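PDB 2A67: isochorismatase family protein from Enterococcus faecalis, which is of unknown specific function but probably acts as a hydrolase of the isochorismatase family, related to nicotinamidases. Local coordinates for residues Thr138-Gly142 / His143-Ala147; Asp11-Lys14 / Gly15-Ser18; Asn85-Gln89 / Thr90-Asp94; Ala155-Ala158 / Gly159-Thr163. One frame throughout, in Å; residues are numbered along the deposited sequence. Where two conformers were deposited one is given.

How the contacts relate
Following the chain from the N terminus, contact 2 comes first, a turn in the loop that leaves strand 5-10 on the way to helix 26-42. Contact 3 then closes the loop between strand 77-81, an outermost strand of the parallel sheet, and helix 92-98. Contact 1 links strand 128-137 to the start of helix 146-157, and contact 4 turns the end of that same helix into strand 163-164, the other outermost strand. The four follow in series, neither nesting nor crossing. The closest pair, contacts 1 and 2, leaves about 4 Å between nearest atoms without touching. Contacts 1, 3 and 4 also reach the second subunit.

Contact 1: Thr138-Gly142 / His143-Ala147; sequences TLDNG and HLTAA
Asn141 and Leu144 join two backbone runs that double back on each other, their end-to-end directions 157° apart. The Asn141 N-H bonds Leu144 O at 3.1 Å, while Asp140 and Thr145 bring their CA atoms within 4.2 Å of each other. Gly142, with positive phi, makes the reversal. Beyond it the His143 ring has Gly142 O over one face, 3.7 Å from His143 CG. The loop delivers the chain from strand 128-137 to helix 146-157, a strand-to-helix connection of the parallel alpha/beta fold. At the helix start Thr145 is the N-cap; its OG1 bonds a backbone N further on, and Gln148 OE1 takes the Thr145 N-H, an exchange consistent with a capping box. The N-H of the next residue is held by Asp140: Ala146 N donates to Asp140 OD1 at 2.9 Å in an almost straight bond, met on the anti side of the carboxylate. With CG beside the backbone N (chi1 -67°), the carboxylate can reach across the turn. Ala146 CB sits 3.5 Å from Thr138 O, and Thr138 CG2 lies alongside, 4.0 Å from Ala146 CA, while Thr138 OG1 bonds Glu112. His143 and Leu144 pack on Gln151 and Gln148 of the second subunit.

Contact 2: Asp11-Lys14 / Gly15-Ser18; sequences DFQK and GIES
Gly15 shares the corner of the turn with Lys14; its N stands 3.1 Å from Gln13 O, at too poor an angle for a hydrogen bond. The bond falls instead to Ile16, which begins the return and whose N donates to Gln13 O at 3.2 Å, closing the turn. The Ile16 side chain then lies back over the turn. Its tip, CD1, meets Gln13 CB at 3.7 Å and Asp11 CB at 4.1 Å, and presses within 3.1 Å of Asp11 O. A second torsion of 113°, away from the staggered values, puts CD1 there and suggests some strain. Glu17, at positive phi, brings CB to 3.1 Å from Lys14 O, while its OE2 accepts from Leu23 N; Ser18 OG makes weak bonds to Thr20 N and Gln21 N. On the outgoing arm Asp11 OD2 forms a salt bridge with Lys81, a pairing consistent with the aspartate and lysine of the Cys-Asp-Lys triad in nicotinamidases. The turn follows directly on strand 5-10, with Asp11 and Gln13 against neighbouring strand 47-52, Gln13 OE1 bonded to His52 N and NE2 to Trp64 O, and Phe12 and Glu17 set against helix 26-42.

Contact 3: Asn85-Gln89 / Thr90-Asp94; sequences NAFYQ and TNLND
Leu92 lays one methyl, CD2, squarely over the face of the Phe87 ring, 3.9 Å from the ring centroid and 13° off its normal, in a CH-pi contact. The two side chains cross obliquely. Leu92 CG stands opposite the backbone N (chi1 -172°), which carries the branch back over the preceding loop; the same CD2 also touches Ala86 CB at 3.8 Å. Asn85 OD1 lies at the ring edge, in its plane, and accepts the Phe87 N-H at 3.0 Å, forming an Asx turn. Two overlapping beta turns, type I from Asn85 to Tyr88 and type II from Phe87 to Thr90, set the course of the backbone between strand 77-81 and helix 92-98. Thr90 is the polar counterpart of Leu92. Its OG1 donates to Ala86 O at 2.6 Å and accepts from Leu92 N at 3.1 Å, the latter closing an ST turn just where the helix begins. A chi1 of 71° tucks OG1 between the backbone N and carbonyl carbon, where one hydroxyl can serve both bonds. Thr90 N adds only a weak bond to Phe87 O. A water donates to Phe87 O and Thr90 O and accepts from Asn93 N at 2.8 Å, joining loop and first helical turn. Leu92 leans on Ile79 of the sheet, Phe87 on Met121 and Leu125 of helix 111-125, and Tyr88 meets the ring of His123 of the second subunit.

Contact 4: Ala155-Ala158 / Gly159-Thr163; sequences AIWA and GRFLT
The C-terminal end of helix 146-157, where the chain turns toward strand 163-164, brings Trp157 against Phe161 and Leu162. Trp157 O, at the last helical residue, accepts two backbone bonds from opposite faces of its carbonyl plane: Phe161 N at 3.0 Å and Leu162 N at 3.2 Å. Between Trp157 and these donors the chain bends at Gly159, whose positive phi (86°) suits a residue without a side chain. Gly159 N donates to Leu162 O at 2.8 Å, Ala158 and Leu162 form a single beta bridge, and Arg160 N makes a weak bond to Ala158 O. This is the helix-to-strand turn leading to the last strand of the parallel sheet. Ile156 and Phe161 lie side by side, pointing the same way, and Ile156 CG2 meets the edge of the Phe161 ring in its plane, 3.9 Å from CE2. Trp157 and Phe161 instead cross at about a right angle, CD1 of the indole 4.1 Å from CD2 of the phenyl ring. Leu162 CG rests 3.8 Å from Trp157 CB; its chi1 of 57° folds the branch back toward the helix. Arg160 NH1 reaches Ile156 O at 3.2 Å with the guanidinium edge leading, although the position of that oxygen is less certain. Trp157 NE1 bonds Asp116 OD2 of helix 111-125. Phe161 makes an edge-to-face contact with His123 and meets the ring of His83 of the second subunit, while Ile156 and Arg160 pack on Phe113 of that subunit.

Contact 1: Thr138-Gly142 / His143-Ala147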
loop_
_atom_site.group_PDB
_atom_site.type_symbol
_atom_site.label_atom_id
_atom_site.label_comp_id
_atom_site.label_asym_id
_atom_site.label_seq_id
_atom_site.Cartn_x
_atom_site.Cartn_y
_atom_site.Cartn_z
ATOM N N THR D 138 -3.806 -13.026 8.922
ATOM C CA THR D 138 -4.070 -11.860 9.774
ATOM C C THR D 138 -5.086 -12.277 10.857
ATOM O O THR D 138 -5.384 -13.469 11.009
ATOM C CB THR D 138 -4.518 -10.618 8.947
ATOM O OG1 THR D 138 -4.358 -9.443 9.735
ATOM C CG2 THR D 138 -5.945 -10.705 8.344
ATOM N N LEU D 139 -5.582 -11.289 11.610
ATOM C CA LEU D 139 -6.432 -11.469 12.804
ATOM C C LEU D 139 -7.787 -10.831 12.556
ATOM O O LEU D 139 -7.879 -9.870 11.776
ATOM C CB LEU D 139 -5.768 -10.775 14.002
ATOM C CG LEU D 139 -4.292 -11.095 14.289
ATOM C CD1 LEU D 139 -3.680 -10.092 15.236
ATOM C CD2 LEU D 139 -4.102 -12.497 14.856
ATOM N N ASP D 140 -8.844 -11.345 13.206
ATOM C CA ASP D 140 -10.129 -10.659 13.189
ATOM C C ASP D 140 -9.771 -9.330 13.812
ATOM O O ASP D 140 -8.988 -9.298 14.755
ATOM C CB ASP D 140 -11.198 -11.354 14.075
ATOM C CG ASP D 140 -11.627 -12.757 13.555
ATOM O OD1 ASP D 140 -11.328 -13.157 12.394
ATOM O OD2 ASP D 140 -12.283 -13.485 14.338
ATOM N N ASN D 141 -10.301 -8.233 13.287
ATOM C CA ASN D 141 -9.935 -6.921 13.818
ATOM C C ASN D 141 -11.069 -6.220 14.565
ATOM O O ASN D 141 -10.970 -5.018 14.829
ATOM C CB ASN D 141 -9.334 -6.004 12.732
ATOM C CG ASN D 141 -10.348 -5.534 11.726
ATOM O OD1 ASN D 141 -10.000 -4.944 10.684
ATOM N ND2 ASN D 141 -11.601 -5.790 11.998
ATOM N N GLY D 142 -12.147 -6.938 14.887
ATOM C CA GLY D 142 -13.282 -6.315 15.585
ATOM C C GLY D 142 -14.269 -5.648 14.635
ATOM O O GLY D 142 -15.377 -5.307 15.022
ATOM N N HIS D 143 -13.879 -5.439 13.383
ATOM C CA HIS D 143 -14.842 -4.949 12.372
ATOM C C HIS D 143 -15.053 -5.951 11.218
ATOM O O HIS D 143 -16.126 -6.032 10.634
ATOM C CB HIS D 143 -14.404 -3.595 11.807
ATOM C CG HIS D 143 -14.280 -2.510 12.838
ATOM N ND1 HIS D 143 -15.304 -1.622 13.120
ATOM C CD2 HIS D 143 -13.249 -2.162 13.646
ATOM C CE1 HIS D 143 -14.915 -0.786 14.065
ATOM N NE2 HIS D 143 -13.672 -1.090 14.403
ATOM N N LEU D 144 -14.007 -6.700 10.889
ATOM C CA LEU D 144 -14.011 -7.619 9.768
ATOM C C LEU D 144 -13.293 -8.864 10.238
ATOM O O LEU D 144 -12.409 -8.775 11.076
ATOM C CB LEU D 144 -13.220 -6.994 8.606
ATOM C CG LEU D 144 -13.786 -6.350 7.330
ATOM C CD1 LEU D 144 -15.187 -5.834 7.395
ATOM C CD2 LEU D 144 -12.809 -5.287 6.710
ATOM N N THR D 145 -13.675 -10.033 9.732
ATOM C CA THR D 145 -12.951 -11.260 10.098
ATOM C C THR D 145 -11.649 -11.306 9.302
ATOM O O THR D 145 -11.536 -10.613 8.292
ATOM C CB THR D 145 -13.746 -12.513 9.710
ATOM O OG1 THR D 145 -14.040 -12.469 8.303
ATOM C CG2 THR D 145 -15.057 -12.604 10.519
ATOM N N ALA D 146 -10.699 -12.131 9.742
ATOM C CA ALA D 146 -9.464 -12.401 8.994
ATOM C C ALA D 146 -9.770 -12.824 7.572
ATOM O O ALA D 146 -9.144 -12.324 6.646
ATOM C CB ALA D 146 -8.659 -13.471 9.664
ATOM N N ALA D 147 -10.755 -13.714 7.412
ATOM C CA ALA D 147 -11.204 -14.175 6.082
ATOM C C ALA D 147 -11.626 -13.015 5.133
ATOM O O ALA D 147 -11.276 -12.995 3.958
ATOM C CB ALA D 147 -12.331 -15.184 6.235
#

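Contact 2: Asp11-Lys14 / Gly15-Ser18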
loop_
_atom_site.group_PDB
_atom_site.type_symbol
_atom_site.label_atom_id
_atom_site.label_comp_id
_atom_site.label_asym_id
_atom_site.label_seq_id
_atom_site.Cartn_x
_atom_site.Cartn_y
_atom_site.Cartn_z
ATOM N N ASP D 11 7.719 -11.292 8.420
ATOM C CA ASP D 11 7.279 -11.249 9.838
ATOM C C ASP D 11 6.614 -12.515 10.324
ATOM O O ASP D 11 5.629 -12.451 11.069
ATOM C CB ASP D 11 6.317 -10.065 10.102
ATOM C CG ASP D 11 6.969 -8.686 9.946
ATOM O OD1 ASP D 11 8.177 -8.564 9.702
ATOM O OD2 ASP D 11 6.252 -7.676 10.072
ATOM N N PHE D 12 7.136 -13.663 9.932
ATOM C CA PHE D 12 6.692 -14.943 10.448
ATOM C C PHE D 12 7.354 -15.241 11.794
ATOM O O PHE D 12 8.151 -16.193 11.920
ATOM C CB PHE D 12 7.050 -16.064 9.475
ATOM C CG PHE D 12 6.128 -16.180 8.314
ATOM C CD1 PHE D 12 4.743 -16.340 8.513
ATOM C CD2 PHE D 12 6.632 -16.177 7.017
ATOM C CE1 PHE D 12 3.883 -16.507 7.393
ATOM C CE2 PHE D 12 5.772 -16.336 5.891
ATOM C CZ PHE D 12 4.420 -16.503 6.086
ATOM N N GLN D 13 6.972 -14.459 12.803
ATOM C CA GLN D 13 7.584 -14.496 14.142
ATOM C C GLN D 13 6.572 -14.913 15.245
ATOM O O GLN D 13 5.386 -14.549 15.189
ATOM C CB GLN D 13 8.164 -13.117 14.452
ATOM C CG GLN D 13 9.158 -12.567 13.352
ATOM C CD GLN D 13 9.356 -11.092 13.493
ATOM O OE1 GLN D 13 8.747 -10.313 12.787
ATOM N NE2 GLN D 13 10.204 -10.691 14.433
ATOM N N LYS D 14 7.071 -15.670 16.232
ATOM C CA LYS D 14 6.241 -16.278 17.284
ATOM C C LYS D 14 5.278 -15.282 17.937
ATOM O O LYS D 14 4.086 -15.566 18.073
ATOM C CB LYS D 14 7.122 -16.932 18.340
ATOM C CG LYS D 14 8.152 -17.895 17.769
ATOM C CD LYS D 14 8.920 -18.541 18.917
ATOM C CE LYS D 14 10.369 -18.802 18.581
ATOM N NZ LYS D 14 11.171 -18.618 19.873
ATOM N N GLY D 15 5.781 -14.096 18.257
ATOM C CA GLY D 15 4.999 -13.116 19.011
ATOM C C GLY D 15 3.986 -12.264 18.267
ATOM O O GLY D 15 3.545 -11.250 18.796
ATOM N N ILE D 16 3.578 -12.660 17.057
ATOM C CA ILE D 16 2.535 -11.881 16.346
ATOM C C ILE D 16 0.998 -12.009 16.682
ATOM O O ILE D 16 0.331 -10.975 16.692
ATOM C CB ILE D 16 2.746 -11.848 14.782
ATOM C CG1 ILE D 16 3.781 -10.795 14.389
ATOM C CG2 ILE D 16 1.489 -11.366 14.051
ATOM C CD1 ILE D 16 5.023 -11.307 13.835
ATOM N N GLU D 17 0.358 -13.139 16.988
ATOM C CA GLU D 17 0.579 -14.219 17.958
ATOM C C GLU D 17 0.707 -14.039 19.489
ATOM O O GLU D 17 1.789 -14.075 20.065
ATOM C CB GLU D 17 1.075 -15.515 17.370
ATOM C CG GLU D 17 -0.020 -15.992 16.464
ATOM C CD GLU D 17 -0.121 -17.478 16.323
ATOM O OE1 GLU D 17 0.825 -18.198 16.745
ATOM O OE2 GLU D 17 -1.169 -17.909 15.771
ATOM N N SER D 18 -0.464 -13.862 20.103
ATOM C CA SER D 18 -0.680 -13.941 21.545
ATOM C C SER D 18 -1.677 -15.091 21.841
ATOM O O SER D 18 -2.344 -15.594 20.918
ATOM C CB SER D 18 -1.251 -12.603 22.045
ATOM O OG SER D 18 -2.672 -12.570 21.925
#

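Contact 3: Asn85-Gln89 / Thr90-Asp94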
loop_
_atom_site.group_PDB
_atom_site.type_symbol
_atom_site.label_atom_id
_atom_site.label_comp_id
_atom_site.label_asym_id
_atom_site.label_seq_id
_atom_site.Cartn_x
_atom_site.Cartn_y
_atom_site.Cartn_z
ATOM N N ASN D 85 6.366 -1.470 6.323
ATOM C CA ASN D 85 7.145 -1.475 5.052
ATOM C C ASN D 85 8.590 -2.060 5.167
ATOM O O ASN D 85 9.460 -1.488 5.828
ATOM C CB ASN D 85 7.182 -0.024 4.570
ATOM C CG ASN D 85 7.796 0.154 3.207
ATOM O OD1 ASN D 85 8.541 -0.712 2.706
ATOM N ND2 ASN D 85 7.472 1.278 2.578
ATOM N N ALA D 86 8.869 -3.175 4.472
ATOM C CA ALA D 86 10.133 -3.907 4.668
ATOM C C ALA D 86 11.336 -3.232 4.001
ATOM O O ALA D 86 12.485 -3.657 4.211
ATOM C CB ALA D 86 9.979 -5.391 4.155
ATOM N N PHE D 87 11.084 -2.163 3.233
ATOM C CA PHE D 87 12.094 -1.351 2.598
ATOM C C PHE D 87 12.373 -0.086 3.429
ATOM O O PHE D 87 13.431 0.500 3.253
ATOM C CB PHE D 87 11.632 -0.843 1.214
ATOM C CG PHE D 87 11.376 -1.957 0.190
ATOM C CD1 PHE D 87 10.117 -2.527 0.088
ATOM C CD2 PHE D 87 12.431 -2.451 -0.600
ATOM C CE1 PHE D 87 9.881 -3.622 -0.841
ATOM C CE2 PHE D 87 12.210 -3.527 -1.544
ATOM C CZ PHE D 87 10.936 -4.081 -1.654
ATOM N N TYR D 88 11.424 0.321 4.295
ATOM C CA TYR D 88 11.483 1.609 4.981
ATOM C C TYR D 88 12.597 1.550 6.016
ATOM O O TYR D 88 12.481 0.808 7.004
ATOM C CB TYR D 88 10.151 1.960 5.646
ATOM C CG TYR D 88 10.135 3.338 6.298
ATOM C CD1 TYR D 88 10.026 4.489 5.511
ATOM C CD2 TYR D 88 10.225 3.501 7.689
ATOM C CE1 TYR D 88 10.006 5.738 6.051
ATOM C CE2 TYR D 88 10.196 4.796 8.257
ATOM C CZ TYR D 88 10.092 5.896 7.414
ATOM O OH TYR D 88 10.044 7.180 7.896
ATOM N N GLN D 89 13.687 2.261 5.704
ATOM C CA GLN D 89 14.908 2.388 6.556
ATOM C C GLN D 89 15.635 1.058 6.779
ATOM O O GLN D 89 16.305 0.881 7.815
ATOM C CB GLN D 89 14.579 3.050 7.931
ATOM C CG GLN D 89 14.432 4.568 7.852
ATOM C CD GLN D 89 13.837 5.264 9.120
ATOM O OE1 GLN D 89 13.696 6.484 9.119
ATOM N NE2 GLN D 89 13.440 4.495 10.150
ATOM N N THR D 90 15.480 0.099 5.851
ATOM C CA THR D 90 16.172 -1.194 5.939
ATOM C C THR D 90 17.240 -1.360 4.844
ATOM O O THR D 90 17.422 -0.486 3.975
ATOM C CB THR D 90 15.189 -2.359 5.755
ATOM O OG1 THR D 90 14.768 -2.385 4.374
ATOM C CG2 THR D 90 14.003 -2.188 6.637
ATOM N N ASN D 91 17.925 -2.501 4.931
ATOM C CA ASN D 91 18.902 -2.927 3.957
ATOM C C ASN D 91 18.267 -3.807 2.848
ATOM O O ASN D 91 18.982 -4.460 2.110
ATOM C CB ASN D 91 20.032 -3.698 4.663
ATOM C CG ASN D 91 20.862 -2.819 5.600
ATOM O OD1 ASN D 91 20.908 -1.596 5.456
ATOM N ND2 ASN D 91 21.532 -3.445 6.559
ATOM N N LEU D 92 16.933 -3.829 2.747
ATOM C CA LEU D 92 16.245 -4.688 1.729
ATOM C C LEU D 92 16.609 -4.364 0.278
ATOM O O LEU D 92 17.007 -5.261 -0.486
ATOM C CB LEU D 92 14.734 -4.765 1.927
ATOM C CG LEU D 92 14.017 -5.810 0.998
ATOM C CD1 LEU D 92 14.779 -7.153 0.980
ATOM C CD2 LEU D 92 12.541 -5.967 1.411
ATOM N N ASN D 93 16.497 -3.095 -0.115
ATOM C CA ASN D 93 16.755 -2.721 -1.489
ATOM C C ASN D 93 18.222 -3.024 -1.852
ATOM O O ASN D 93 18.523 -3.604 -2.937
ATOM C CB ASN D 93 16.379 -1.269 -1.675
ATOM C CG ASN D 93 16.106 -0.927 -3.082
ATOM O OD1 ASN D 93 16.832 -0.114 -3.676
ATOM N ND2 ASN D 93 15.079 -1.551 -3.669
ATOM N N ASP D 94 19.134 -2.732 -0.913
ATOM C CA ASP D 94 20.568 -3.029 -1.133
ATOM C C ASP D 94 20.889 -4.498 -1.330
ATOM O O ASP D 94 21.722 -4.832 -2.137
ATOM C CB ASP D 94 21.457 -2.492 -0.002
ATOM C CG ASP D 94 21.675 -0.989 -0.093
ATOM O OD1 ASP D 94 21.211 -0.378 -1.080
ATOM O OD2 ASP D 94 22.292 -0.425 0.835
HETATM O O HOH W 1 15.513 -0.989 1.441
#

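Contact 4: Ala155-Ala158 / Gly159-Thr163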
loop_
_atom_site.group_PDB
_atom_site.type_symbol
_atom_site.label_atom_id
_atom_site.label_comp_id
_atom_site.label_asym_id
_atom_site.label_seq_id
_atom_site.Cartn_x
_atom_site.Cartn_y
_atom_site.Cartn_z
ATOM N N ALA D 155 -7.606 -9.636 -3.407
ATOM C CA ALA D 155 -8.283 -9.193 -4.648
ATOM C C ALA D 155 -7.715 -7.881 -5.183
ATOM O O ALA D 155 -7.643 -7.671 -6.406
ATOM C CB ALA D 155 -9.795 -9.064 -4.445
ATOM N N ILE D 156 -7.316 -6.980 -4.286
ATOM C CA ILE D 156 -6.643 -5.750 -4.747
ATOM C C ILE D 156 -5.273 -6.063 -5.405
ATOM O O ILE D 156 -4.914 -5.481 -6.418
ATOM C CB ILE D 156 -6.385 -4.787 -3.581
ATOM C CG1 ILE D 156 -7.716 -4.290 -2.960
ATOM C CG2 ILE D 156 -5.518 -3.585 -4.056
ATOM C CD1 ILE D 156 -7.469 -3.540 -1.639
ATOM N N TRP D 157 -4.498 -6.954 -4.807
ATOM C CA TRP D 157 -3.165 -7.234 -5.306
ATOM C C TRP D 157 -3.180 -7.963 -6.677
ATOM O O TRP D 157 -2.337 -7.681 -7.514
ATOM C CB TRP D 157 -2.407 -8.116 -4.335
ATOM C CG TRP D 157 -2.351 -7.560 -2.886
ATOM C CD1 TRP D 157 -2.406 -6.231 -2.455
ATOM C CD2 TRP D 157 -2.141 -8.348 -1.734
ATOM N NE1 TRP D 157 -2.304 -6.191 -1.058
ATOM C CE2 TRP D 157 -2.089 -7.467 -0.604
ATOM C CE3 TRP D 157 -1.995 -9.734 -1.535
ATOM C CZ2 TRP D 157 -1.946 -7.931 0.714
ATOM C CZ3 TRP D 157 -1.824 -10.212 -0.223
ATOM C CH2 TRP D 157 -1.794 -9.270 0.917
ATOM N N ALA D 158 -4.124 -8.858 -6.875
ATOM C CA ALA D 158 -4.136 -9.717 -8.092
ATOM C C ALA D 158 -4.142 -8.853 -9.324
ATOM O O ALA D 158 -5.048 -8.024 -9.510
ATOM C CB ALA D 158 -5.343 -10.628 -8.081
ATOM N N GLY D 159 -3.103 -8.991 -10.142
ATOM C CA GLY D 159 -3.094 -8.294 -11.424
ATOM C C GLY D 159 -2.556 -6.876 -11.319
ATOM O O GLY D 159 -1.702 -6.451 -12.111
ATOM N N ARG D 160 -2.955 -6.113 -10.298
ATOM C CA ARG D 160 -2.425 -4.756 -10.282
ATOM C C ARG D 160 -1.065 -4.593 -9.647
ATOM O O ARG D 160 -0.256 -3.770 -10.120
ATOM C CB ARG D 160 -3.470 -3.768 -9.812
ATOM C CG ARG D 160 -3.769 -3.850 -8.440
ATOM C CD ARG D 160 -4.320 -2.529 -7.944
ATOM N NE ARG D 160 -5.518 -2.080 -8.652
ATOM C CZ ARG D 160 -6.655 -2.738 -8.833
ATOM N NH1 ARG D 160 -6.860 -3.993 -8.405
ATOM N NH2 ARG D 160 -7.621 -2.095 -9.475
ATOM N N PHE D 161 -0.743 -5.415 -8.658
ATOM C CA PHE D 161 0.584 -5.329 -8.076
ATOM C C PHE D 161 1.417 -6.588 -8.292
ATOM O O PHE D 161 2.656 -6.527 -8.197
ATOM C CB PHE D 161 0.553 -5.068 -6.539
ATOM C CG PHE D 161 -0.113 -3.751 -6.159
ATOM C CD1 PHE D 161 0.514 -2.541 -6.388
ATOM C CD2 PHE D 161 -1.351 -3.743 -5.552
ATOM C CE1 PHE D 161 -0.128 -1.326 -6.060
ATOM C CE2 PHE D 161 -1.997 -2.535 -5.213
ATOM C CZ PHE D 161 -1.392 -1.331 -5.499
ATOM N N LEU D 162 0.742 -7.729 -8.444
ATOM C CA LEU D 162 1.446 -9.031 -8.464
ATOM C C LEU D 162 0.629 -10.053 -9.272
ATOM O O LEU D 162 -0.510 -9.803 -9.644
ATOM C CB LEU D 162 1.775 -9.540 -7.027
ATOM C CG LEU D 162 0.624 -9.739 -5.997
ATOM C CD1 LEU D 162 -0.258 -10.958 -6.395
ATOM C CD2 LEU D 162 1.232 -9.981 -4.615
ATOM N N THR D 163 1.251 -11.180 -9.582
ATOM C CA THR D 163 0.553 -12.286 -10.196
ATOM C C THR D 163 0.476 -13.391 -9.180
ATOM O O THR D 163 1.512 -13.776 -8.641
ATOM C CB THR D 163 1.392 -12.837 -11.414
ATOM O OG1 THR D 163 1.685 -11.777 -12.335
ATOM C CG2 THR D 163 0.614 -13.975 -12.163
#